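Local coordinates for pyruvate kinase (Toxoplasma gondii, PDB 3GG8), which catalyses the last step of glycolysis, transferring the phosphoryl group of phosphoenolpyruvate to ADP to yield pyruvate and ATP, at residues I473-A476 with K477-L481; Q463-D466 with H467-N471; S228-S232 with A233-R237. One frame throughout, in Å; residues are numbered along the deposited sequence.

Contact 1. Residues I473-A476 with K477-L481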
ATOM      1  N   ILE C 473      30.779 -10.387  16.924  1.00 33.27           N
ATOM      2  CA  ILE C 473      31.105  -9.119  16.251  1.00 32.71           C
ATOM      3  C   ILE C 473      32.610  -8.920  16.104  1.00 32.72           C
ATOM      4  O   ILE C 473      33.078  -8.516  15.034  1.00 32.74           O
ATOM      5  CB  ILE C 473      30.514  -7.896  16.992  1.00 32.78           C
ATOM      6  CG1 ILE C 473      28.983  -7.959  17.035  1.00 31.74           C
ATOM      7  CG2 ILE C 473      31.022  -6.573  16.370  1.00 32.77           C
ATOM      8  CD1 ILE C 473      28.343  -6.824  17.883  1.00 32.17           C
ATOM      9  N   VAL C 474      33.356  -9.198  17.177  1.00 32.42           N
ATOM     10  CA  VAL C 474      34.813  -9.082  17.162  1.00 32.50           C
ATOM     11  C   VAL C 474      35.425 -10.141  16.249  1.00 32.56           C
ATOM     12  O   VAL C 474      36.365  -9.846  15.507  1.00 32.04           O
ATOM     13  CB  VAL C 474      35.427  -9.165  18.581  1.00 32.51           C
ATOM     14  CG1 VAL C 474      36.956  -9.065  18.529  1.00 32.54           C
ATOM     15  CG2 VAL C 474      34.864  -8.054  19.459  1.00 33.97           C
ATOM     16  N   VAL C 475      34.889 -11.366  16.281  1.00 32.94           N
ATOM     17  CA  VAL C 475      35.334 -12.385  15.325  1.00 33.17           C
ATOM     18  C   VAL C 475      35.070 -11.900  13.894  1.00 33.71           C
ATOM     19  O   VAL C 475      35.980 -11.907  13.060  1.00 33.64           O
ATOM     20  CB  VAL C 475      34.717 -13.790  15.569  1.00 33.26           C
ATOM     21  CG1 VAL C 475      34.837 -14.657  14.318  1.00 32.53           C
ATOM     22  CG2 VAL C 475      35.398 -14.476  16.730  1.00 31.47           C
ATOM     23  N   ALA C 476      33.840 -11.455  13.628  1.00 33.90           N
ATOM     24  CA  ALA C 476      33.471 -10.923  12.313  1.00 34.33           C
ATOM     25  C   ALA C 476      34.396  -9.790  11.860  1.00 34.39           C
ATOM     26  O   ALA C 476      34.760  -9.720  10.694  1.00 34.57           O
ATOM     27  CB  ALA C 476      32.019 -10.460  12.310  1.00 34.36           C
ATOM     28  N   LYS C 477      34.779  -8.920  12.793  1.00 34.65           N
ATOM     29  CA  LYS C 477      35.651  -7.768  12.501  1.00 34.94           C
ATOM     30  C   LYS C 477      37.099  -8.199  12.204  1.00 34.75           C
ATOM     31  O   LYS C 477      37.808  -7.555  11.422  1.00 34.58           O
ATOM     32  CB  LYS C 477      35.578  -6.759  13.664  1.00 34.95           C
ATOM     33  CG  LYS C 477      36.287  -5.413  13.469  1.00 34.87           C
ATOM     34  CD  LYS C 477      36.336  -4.674  14.811  1.00 35.65           C
ATOM     35  CE  LYS C 477      37.644  -3.909  15.032  1.00 37.22           C
ATOM     36  NZ  LYS C 477      37.593  -2.462  14.624  1.00 36.70           N
ATOM     37  N   GLU C 478      37.528  -9.294  12.830  1.00 34.86           N
ATOM     38  CA  GLU C 478      38.862  -9.865  12.612  1.00 34.84           C
ATOM     39  C   GLU C 478      38.952 -10.580  11.262  1.00 35.30           C
ATOM     40  O   GLU C 478      40.014 -10.615  10.641  1.00 35.18           O
ATOM     41  CB  GLU C 478      39.245 -10.808  13.762  1.00 34.57           C
ATOM     42  CG  GLU C 478      39.505 -10.078  15.087  1.00 34.36           C
ATOM     43  CD  GLU C 478      39.794 -11.014  16.261  1.00 34.33           C
ATOM     44  OE1 GLU C 478      39.423 -12.207  16.191  1.00 33.35           O
ATOM     45  OE2 GLU C 478      40.393 -10.549  17.259  1.00 32.67           O
ATOM     46  N   ARG C 479      37.824 -11.131  10.819  1.00 35.95           N
ATOM     47  CA  ARG C 479      37.702 -11.796   9.519  1.00 36.81           C
ATOM     48  C   ARG C 479      37.311 -10.834   8.386  1.00 37.17           C
ATOM     49  O   ARG C 479      36.989 -11.265   7.274  1.00 37.22           O
ATOM     50  CB  ARG C 479      36.698 -12.946   9.615  1.00 36.71           C
ATOM     51  CG  ARG C 479      37.065 -13.962  10.675  1.00 37.68           C
ATOM     52  CD  ARG C 479      36.762 -15.347  10.203  1.00 40.39           C
ATOM     53  NE  ARG C 479      37.141 -16.339  11.201  1.00 42.43           N
ATOM     54  CZ  ARG C 479      36.286 -17.153  11.808  1.00 42.95           C
ATOM     55  NH1 ARG C 479      34.987 -17.113  11.507  1.00 43.09           N
ATOM     56  NH2 ARG C 479      36.733 -18.019  12.708  1.00 42.70           N
ATOM     57  N   GLU C 480      37.349  -9.538   8.691  1.00 37.60           N
ATOM     58  CA  GLU C 480      37.039  -8.458   7.751  1.00 38.32           C
ATOM     59  C   GLU C 480      35.651  -8.542   7.107  1.00 38.38           C
ATOM     60  O   GLU C 480      35.456  -8.100   5.979  1.00 38.06           O
ATOM     61  CB  GLU C 480      38.153  -8.301   6.701  1.00 38.28           C
ATOM     62  CG  GLU C 480      39.381  -7.556   7.227  1.00 38.85           C
ATOM     63  CD  GLU C 480      40.579  -7.625   6.295  1.00 39.25           C
ATOM     64  OE1 GLU C 480      40.548  -8.412   5.321  1.00 40.36           O
ATOM     65  OE2 GLU C 480      41.564  -6.894   6.542  1.00 40.86           O
ATOM     66  N   LEU C 481      34.699  -9.104   7.850  1.00 38.74           N
ATOM     67  CA  LEU C 481      33.299  -9.196   7.436  1.00 39.18           C
ATOM     68  C   LEU C 481      32.531  -7.928   7.800  1.00 38.89           C
ATOM     69  O   LEU C 481      31.640  -7.496   7.064  1.00 38.76           O
ATOM     70  CB  LEU C 481      32.622 -10.383   8.121  1.00 39.35           C
ATOM     71  CG  LEU C 481      32.673 -11.820   7.586  1.00 40.84           C
ATOM     72  CD1 LEU C 481      34.038 -12.232   7.003  1.00 41.88           C
ATOM     73  CD2 LEU C 481      32.229 -12.797   8.683  1.00 40.07           C
TER

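Contact 2. Residues Q463-D466 with H467-N471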
ATOM      1  N   GLN C 463      26.616 -19.958  27.683  1.00 39.86           N
ATOM      2  CA  GLN C 463      27.231 -18.684  27.377  1.00 40.06           C
ATOM      3  C   GLN C 463      26.159 -17.587  27.423  1.00 39.96           C
ATOM      4  O   GLN C 463      25.057 -17.754  26.879  1.00 39.71           O
ATOM      5  CB  GLN C 463      27.885 -18.768  25.984  1.00 40.29           C
ATOM      6  CG  GLN C 463      29.275 -18.158  25.851  1.00 40.51           C
ATOM      7  CD  GLN C 463      30.252 -18.642  26.912  1.00 41.78           C
ATOM      8  OE1 GLN C 463      30.468 -19.845  27.088  1.00 42.82           O
ATOM      9  NE2 GLN C 463      30.848 -17.697  27.630  1.00 41.48           N
ATOM     10  N   GLY C 464      26.481 -16.477  28.085  1.00 39.77           N
ATOM     11  CA  GLY C 464      25.574 -15.328  28.165  1.00 39.44           C
ATOM     12  C   GLY C 464      25.324 -14.644  26.828  1.00 39.08           C
ATOM     13  O   GLY C 464      26.195 -14.620  25.963  1.00 39.45           O
ATOM     14  N   THR C 465      24.128 -14.083  26.675  1.00 38.70           N
ATOM     15  CA  THR C 465      23.680 -13.422  25.439  1.00 38.53           C
ATOM     16  C   THR C 465      24.636 -12.336  24.923  1.00 38.20           C
ATOM     17  O   THR C 465      25.055 -12.378  23.762  1.00 38.64           O
ATOM     18  CB  THR C 465      22.263 -12.812  25.646  1.00 38.49           C
ATOM     19  OG1 THR C 465      21.341 -13.852  25.994  1.00 39.32           O
ATOM     20  CG2 THR C 465      21.762 -12.063  24.408  1.00 38.40           C
ATOM     21  N   ASP C 466      24.942 -11.364  25.783  1.00 37.58           N
ATOM     22  CA  ASP C 466      25.840 -10.247  25.474  1.00 37.16           C
ATOM     23  C   ASP C 466      27.220 -10.729  25.068  1.00 36.37           C
ATOM     24  O   ASP C 466      27.755 -10.268  24.072  1.00 35.80           O
ATOM     25  CB  ASP C 466      25.995  -9.322  26.695  1.00 37.91           C
ATOM     26  CG  ASP C 466      24.879  -8.291  26.815  1.00 39.56           C
ATOM     27  OD1 ASP C 466      23.897  -8.343  26.033  1.00 40.63           O
ATOM     28  OD2 ASP C 466      25.002  -7.421  27.716  1.00 41.29           O
ATOM     29  N   HIS C 467      27.798 -11.630  25.869  1.00 35.88           N
ATOM     30  CA  HIS C 467      29.081 -12.263  25.565  1.00 35.35           C
ATOM     31  C   HIS C 467      29.107 -12.905  24.173  1.00 35.58           C
ATOM     32  O   HIS C 467      30.042 -12.661  23.389  1.00 35.69           O
ATOM     33  CB  HIS C 467      29.416 -13.310  26.618  1.00 35.17           C
ATOM     34  CG  HIS C 467      29.938 -12.740  27.901  1.00 35.02           C
ATOM     35  ND1 HIS C 467      29.539 -11.518  28.398  1.00 35.10           N
ATOM     36  CD2 HIS C 467      30.816 -13.238  28.799  1.00 35.26           C
ATOM     37  CE1 HIS C 467      30.156 -11.283  29.540  1.00 35.50           C
ATOM     38  NE2 HIS C 467      30.935 -12.313  29.808  1.00 36.22           N
ATOM     39  N   VAL C 468      28.083 -13.711  23.871  1.00 34.98           N
ATOM     40  CA  VAL C 468      27.987 -14.393  22.580  1.00 34.85           C
ATOM     41  C   VAL C 468      27.947 -13.363  21.448  1.00 34.87           C
ATOM     42  O   VAL C 468      28.678 -13.499  20.475  1.00 34.94           O
ATOM     43  CB  VAL C 468      26.763 -15.361  22.504  1.00 34.65           C
ATOM     44  CG1 VAL C 468      26.448 -15.736  21.060  1.00 35.15           C
ATOM     45  CG2 VAL C 468      27.024 -16.603  23.281  1.00 33.52           C
ATOM     46  N   ILE C 469      27.103 -12.342  21.596  1.00 34.83           N
ATOM     47  CA  ILE C 469      27.047 -11.210  20.659  1.00 35.41           C
ATOM     48  C   ILE C 469      28.387 -10.451  20.547  1.00 35.26           C
ATOM     49  O   ILE C 469      28.842 -10.169  19.437  1.00 35.22           O
ATOM     50  CB  ILE C 469      25.885 -10.234  21.003  1.00 35.68           C
ATOM     51  CG1 ILE C 469      24.530 -10.911  20.750  1.00 37.03           C
ATOM     52  CG2 ILE C 469      25.993  -8.923  20.202  1.00 36.20           C
ATOM     53  CD1 ILE C 469      23.387 -10.320  21.556  1.00 39.86           C
ATOM     54  N   ARG C 470      29.018 -10.136  21.679  1.00 35.21           N
ATOM     55  CA  ARG C 470      30.331  -9.484  21.657  1.00 35.44           C
ATOM     56  C   ARG C 470      31.345 -10.316  20.871  1.00 34.93           C
ATOM     57  O   ARG C 470      32.096  -9.782  20.061  1.00 35.22           O
ATOM     58  CB  ARG C 470      30.859  -9.240  23.067  1.00 36.00           C
ATOM     59  CG  ARG C 470      30.876  -7.783  23.519  1.00 38.50           C
ATOM     60  CD  ARG C 470      29.610  -7.411  24.277  1.00 41.20           C
ATOM     61  NE  ARG C 470      29.906  -6.847  25.593  1.00 41.44           N
ATOM     62  CZ  ARG C 470      29.712  -7.480  26.754  1.00 43.10           C
ATOM     63  NH1 ARG C 470      29.212  -8.711  26.780  1.00 44.06           N
ATOM     64  NH2 ARG C 470      30.017  -6.884  27.900  1.00 41.84           N
ATOM     65  N   ASN C 471      31.339 -11.624  21.099  1.00 34.48           N
ATOM     66  CA  ASN C 471      32.306 -12.522  20.475  1.00 34.48           C
ATOM     67  C   ASN C 471      32.128 -12.604  18.965  1.00 34.47           C
ATOM     68  O   ASN C 471      33.113 -12.577  18.212  1.00 34.66           O
ATOM     69  CB  ASN C 471      32.225 -13.920  21.110  1.00 34.53           C
ATOM     70  CG  ASN C 471      33.300 -14.865  20.598  1.00 34.46           C
ATOM     71  OD1 ASN C 471      34.498 -14.709  20.887  1.00 34.22           O
ATOM     72  ND2 ASN C 471      32.873 -15.870  19.851  1.00 34.30           N
TER

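Contact 3. Residues S228-S232 with A233-R237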
ATOM      1  N   SER C 228      12.267 -41.083  -0.178  1.00 31.96           N
ATOM      2  CA  SER C 228      11.795 -41.100  -1.559  1.00 32.34           C
ATOM      3  C   SER C 228      10.308 -41.425  -1.653  1.00 32.61           C
ATOM      4  O   SER C 228       9.774 -42.165  -0.819  1.00 32.34           O
ATOM      5  CB  SER C 228      12.638 -42.069  -2.392  1.00 31.90           C
ATOM      6  OG  SER C 228      13.954 -41.565  -2.482  1.00 31.48           O
ATOM      7  N   PHE C 229       9.638 -40.827  -2.645  1.00 33.15           N
ATOM      8  CA  PHE C 229       8.271 -41.204  -3.020  1.00 33.79           C
ATOM      9  C   PHE C 229       7.247 -41.116  -1.880  1.00 34.13           C
ATOM     10  O   PHE C 229       6.483 -42.063  -1.647  1.00 34.72           O
ATOM     11  CB  PHE C 229       8.274 -42.628  -3.618  1.00 33.98           C
ATOM     12  CG  PHE C 229       7.255 -42.837  -4.707  1.00 34.55           C
ATOM     13  CD1 PHE C 229       7.491 -42.384  -5.998  1.00 34.75           C
ATOM     14  CD2 PHE C 229       6.070 -43.509  -4.448  1.00 35.54           C
ATOM     15  CE1 PHE C 229       6.549 -42.587  -7.016  1.00 34.59           C
ATOM     16  CE2 PHE C 229       5.128 -43.710  -5.463  1.00 34.68           C
ATOM     17  CZ  PHE C 229       5.372 -43.249  -6.738  1.00 32.83           C
ATOM     18  N   VAL C 230       7.205 -39.994  -1.162  1.00 33.73           N
ATOM     19  CA  VAL C 230       6.226 -39.866  -0.081  1.00 32.44           C
ATOM     20  C   VAL C 230       4.842 -39.583  -0.662  1.00 33.07           C
ATOM     21  O   VAL C 230       4.668 -38.651  -1.457  1.00 32.93           O
ATOM     22  CB  VAL C 230       6.620 -38.802   0.966  1.00 32.54           C
ATOM     23  CG1 VAL C 230       5.435 -38.472   1.867  1.00 31.11           C
ATOM     24  CG2 VAL C 230       7.802 -39.291   1.798  1.00 31.04           C
ATOM     25  N   GLN C 231       3.867 -40.403  -0.273  1.00 32.65           N
ATOM     26  CA  GLN C 231       2.538 -40.334  -0.859  1.00 32.75           C
ATOM     27  C   GLN C 231       1.468 -39.764   0.076  1.00 32.86           C
ATOM     28  O   GLN C 231       0.398 -39.356  -0.391  1.00 32.68           O
ATOM     29  CB  GLN C 231       2.119 -41.704  -1.386  1.00 32.40           C
ATOM     30  CG  GLN C 231       2.881 -42.134  -2.616  1.00 31.78           C
ATOM     31  CD  GLN C 231       2.264 -43.345  -3.280  1.00 31.57           C
ATOM     32  OE1 GLN C 231       1.826 -43.274  -4.436  1.00 30.63           O
ATOM     33  NE2 GLN C 231       2.225 -44.469  -2.560  1.00 28.78           N
ATOM     34  N   SER C 232       1.753 -39.739   1.381  1.00 33.03           N
ATOM     35  CA  SER C 232       0.813 -39.216   2.386  1.00 33.41           C
ATOM     36  C   SER C 232       1.532 -38.822   3.680  1.00 33.97           C
ATOM     37  O   SER C 232       2.636 -39.293   3.953  1.00 33.86           O
ATOM     38  CB  SER C 232      -0.247 -40.263   2.713  1.00 33.51           C
ATOM     39  OG  SER C 232       0.236 -41.184   3.671  1.00 34.22           O
ATOM     40  N   ALA C 233       0.895 -37.986   4.498  1.00 34.35           N
ATOM     41  CA  ALA C 233       1.520 -37.541   5.743  1.00 34.68           C
ATOM     42  C   ALA C 233       1.694 -38.662   6.783  1.00 34.76           C
ATOM     43  O   ALA C 233       2.526 -38.542   7.672  1.00 35.04           O
ATOM     44  CB  ALA C 233       0.762 -36.360   6.329  1.00 34.81           C
ATOM     45  N   ASP C 234       0.918 -39.742   6.669  1.00 35.10           N
ATOM     46  CA  ASP C 234       1.158 -40.952   7.476  1.00 35.57           C
ATOM     47  C   ASP C 234       2.547 -41.547   7.239  1.00 35.44           C
ATOM     48  O   ASP C 234       3.098 -42.220   8.120  1.00 35.64           O
ATOM     49  CB  ASP C 234       0.125 -42.034   7.183  1.00 35.88           C
ATOM     50  CG  ASP C 234      -1.228 -41.719   7.763  1.00 37.64           C
ATOM     51  OD1 ASP C 234      -2.223 -42.042   7.086  1.00 39.74           O
ATOM     52  OD2 ASP C 234      -1.302 -41.147   8.879  1.00 40.36           O
ATOM     53  N   ASP C 235       3.102 -41.320   6.052  1.00 34.96           N
ATOM     54  CA  ASP C 235       4.462 -41.757   5.762  1.00 35.03           C
ATOM     55  C   ASP C 235       5.445 -40.988   6.646  1.00 35.03           C
ATOM     56  O   ASP C 235       6.374 -41.579   7.199  1.00 35.71           O
ATOM     57  CB  ASP C 235       4.807 -41.551   4.281  1.00 34.75           C
ATOM     58  CG  ASP C 235       3.979 -42.429   3.342  1.00 34.77           C
ATOM     59  OD1 ASP C 235       3.629 -43.557   3.716  1.00 33.85           O
ATOM     60  OD2 ASP C 235       3.708 -41.999   2.200  1.00 35.74           O
ATOM     61  N   VAL C 236       5.218 -39.679   6.789  1.00 34.57           N
ATOM     62  CA  VAL C 236       6.080 -38.811   7.601  1.00 33.66           C
ATOM     63  C   VAL C 236       5.960 -39.122   9.098  1.00 33.86           C
ATOM     64  O   VAL C 236       6.971 -39.202   9.789  1.00 32.91           O
ATOM     65  CB  VAL C 236       5.788 -37.315   7.377  1.00 33.70           C
ATOM     66  CG1 VAL C 236       6.813 -36.474   8.117  1.00 32.21           C
ATOM     67  CG2 VAL C 236       5.745 -36.949   5.850  1.00 32.20           C
ATOM     68  N   ARG C 237       4.721 -39.265   9.582  1.00 33.84           N
ATOM     69  CA  ARG C 237       4.449 -39.657  10.974  1.00 34.03           C
ATOM     70  C   ARG C 237       5.105 -40.998  11.306  1.00 34.03           C
ATOM     71  O   ARG C 237       5.583 -41.220  12.430  1.00 34.35           O
ATOM     72  CB  ARG C 237       2.929 -39.716  11.252  1.00 33.84           C
ATOM     73  CG  ARG C 237       2.251 -38.345  11.251  1.00 34.07           C
ATOM     74  CD  ARG C 237       0.803 -38.368  11.724  1.00 34.18           C
ATOM     75  NE  ARG C 237      -0.135 -38.641  10.637  1.00 37.30           N
ATOM     76  CZ  ARG C 237      -0.618 -37.731   9.784  1.00 36.99           C
ATOM     77  NH1 ARG C 237      -0.265 -36.455   9.862  1.00 36.45           N
ATOM     78  NH2 ARG C 237      -1.459 -38.101   8.838  1.00 37.24           N
TER

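Contact 1. Residues I473-A476 with K477-L481
Leu-481 N donates to Ala-476 O at 2.9 Å, a six-to-one bond that closes helix 465-478 with a Schellman motif. Glu-480 takes the left-handed backbone conformation this ending requires (phi 57°), and the companion bond of the motif, Glu-480 N to Lys-477 O, is weak at 3.4 Å. Before the chain turns, regular helical bonds persist: Lys-477 N to Ile-473 O, Glu-478 N to Val-474 O and Arg-479 N to Val-475 O. The apolar partners of the motif also meet, Ala-476 CB lying 4.2 Å from Leu-481 CB.

One turn round the helix, Val-475 and Arg-479 lie side by side and point the same way. With CG1 anti to its backbone N (chi1 161°), the valine sets that methyl over one face of the guanidinium, displaced toward the rim, 3.7 Å from Arg-479 NH1. The guanidinium has its salt bridge outside the helix, from NH2 to Glu-93. Lys-477 leads away, its NZ bonding to Glu-511 O at the chain terminus. On the exposed flank, Glu-478 crosses Val-474 obliquely, OE2 of the glutamate 4.0 Å from CG1 of the valine.

Contact 2. Residues Q463-D466 with H467-N471
Thr-465 and Ile-469, one turn apart, show how first torsions align side chains at the start of a helix. Thr-465 holds CG2 anti to its own backbone N, while Ile-469 swings CG1 beside its own (chi1 -68°); the two chains run side by side, and CD1 of the isoleucine comes 3.7 Å from CG2 of the threonine. This is the first turn of helix 465-478, with Gly-464 at the N-cap. The pair faces the central sheet of the C-terminal alpha/beta domain, resting on Leu-416 of strand 412-416 and, from strand 487-494, on His-492 and Ala-490.

Gly-464 has no side chain with which to cap the turn, but its carbonyl opens the helical bonding by accepting Val-468 N at 3.0 Å. Around the cap, the CB of Gln-463 packs on Val-468 CG2 at 3.6 Å, in the N' and N4 places, reminiscent of a hydrophobic staple although only the aliphatic base of the glutamine takes part.

On the outer side, Asp-466 forms a salt bridge through OD1 with Lys-506. Its OD2, 4.5 Å from Arg-470 NH1 and well out of the guanidinium plane, is near in charge only, with no N-H pointing at it. Arg-470 bends at chi2 and chi3 and curls back along the helix, making a weak bond to His-467, NH1 to ND1 at 3.3 Å, and touching Asp-466 from the same nitrogen, NH1 to CB at 3.3 Å.

Contact 3. Residues S228-S232 with A233-R237
Asp-235 OD2 is gripped by two consecutive backbone N-H groups, Gln-231 N at 2.9 Å and Ser-232 N at 3.1 Å. The first meets the oxygen nearly head-on along its C-O bond, whereas the second comes from above the carboxylate plane, 47° out of it; this second bond recalls one half of a capping box. A separate backbone bond runs the other way, from Asp-235 N to Ser-232 O at 3.0 Å. The loop leads from strand 224-227 of the TIM barrel into helix 233-243.

Next to these bonds, Val-230 slides past Asp-235 in the opposite sense, and its CG1 lies 4.3 Å from Val-236 CG2. Both valines rest on Pro-254 of the next barrel strand. Gln-231, in turn, anchors its amide outside the turn, to Asn-258 and to the carbonyl of Val-200.

Farther along the helix, Arg-237 reaches back side-on to Asp-234, with NE at 3.3 Å and NH2 at 3.1 Å from the single oxygen OD2, both from the same face of the carboxylate. Its guanidinium also forms salt bridges with Glu-267 and Glu-271.

With two N-H donors on one oxygen, and a position at the start of a helix, Asp-235 probably stays ionised; the two bonds to OD2 and the backbone bond to Ser-232 O hold the loop against the first turn of the helix.

Contacts 1 and 2 sit at the two ends of one helix, 465-478, their centres 14 Å apart: residues 463-471 start it and residues 473-481 finish it, with no touch between the contacts beyond the chain that joins them. Contact 3 belongs to the barrel domain, about 44 Å from contact 1 and 41 Å from contact 2 between centres, with nearest atoms about 34 and 31 Å away. Its loop follows the C-terminal end of a barrel strand, the side on which TIM-barrel enzymes carry their active sites. Helix 465-478 is remote from that loop, although contact 1 reaches the barrel domain through Glu-93.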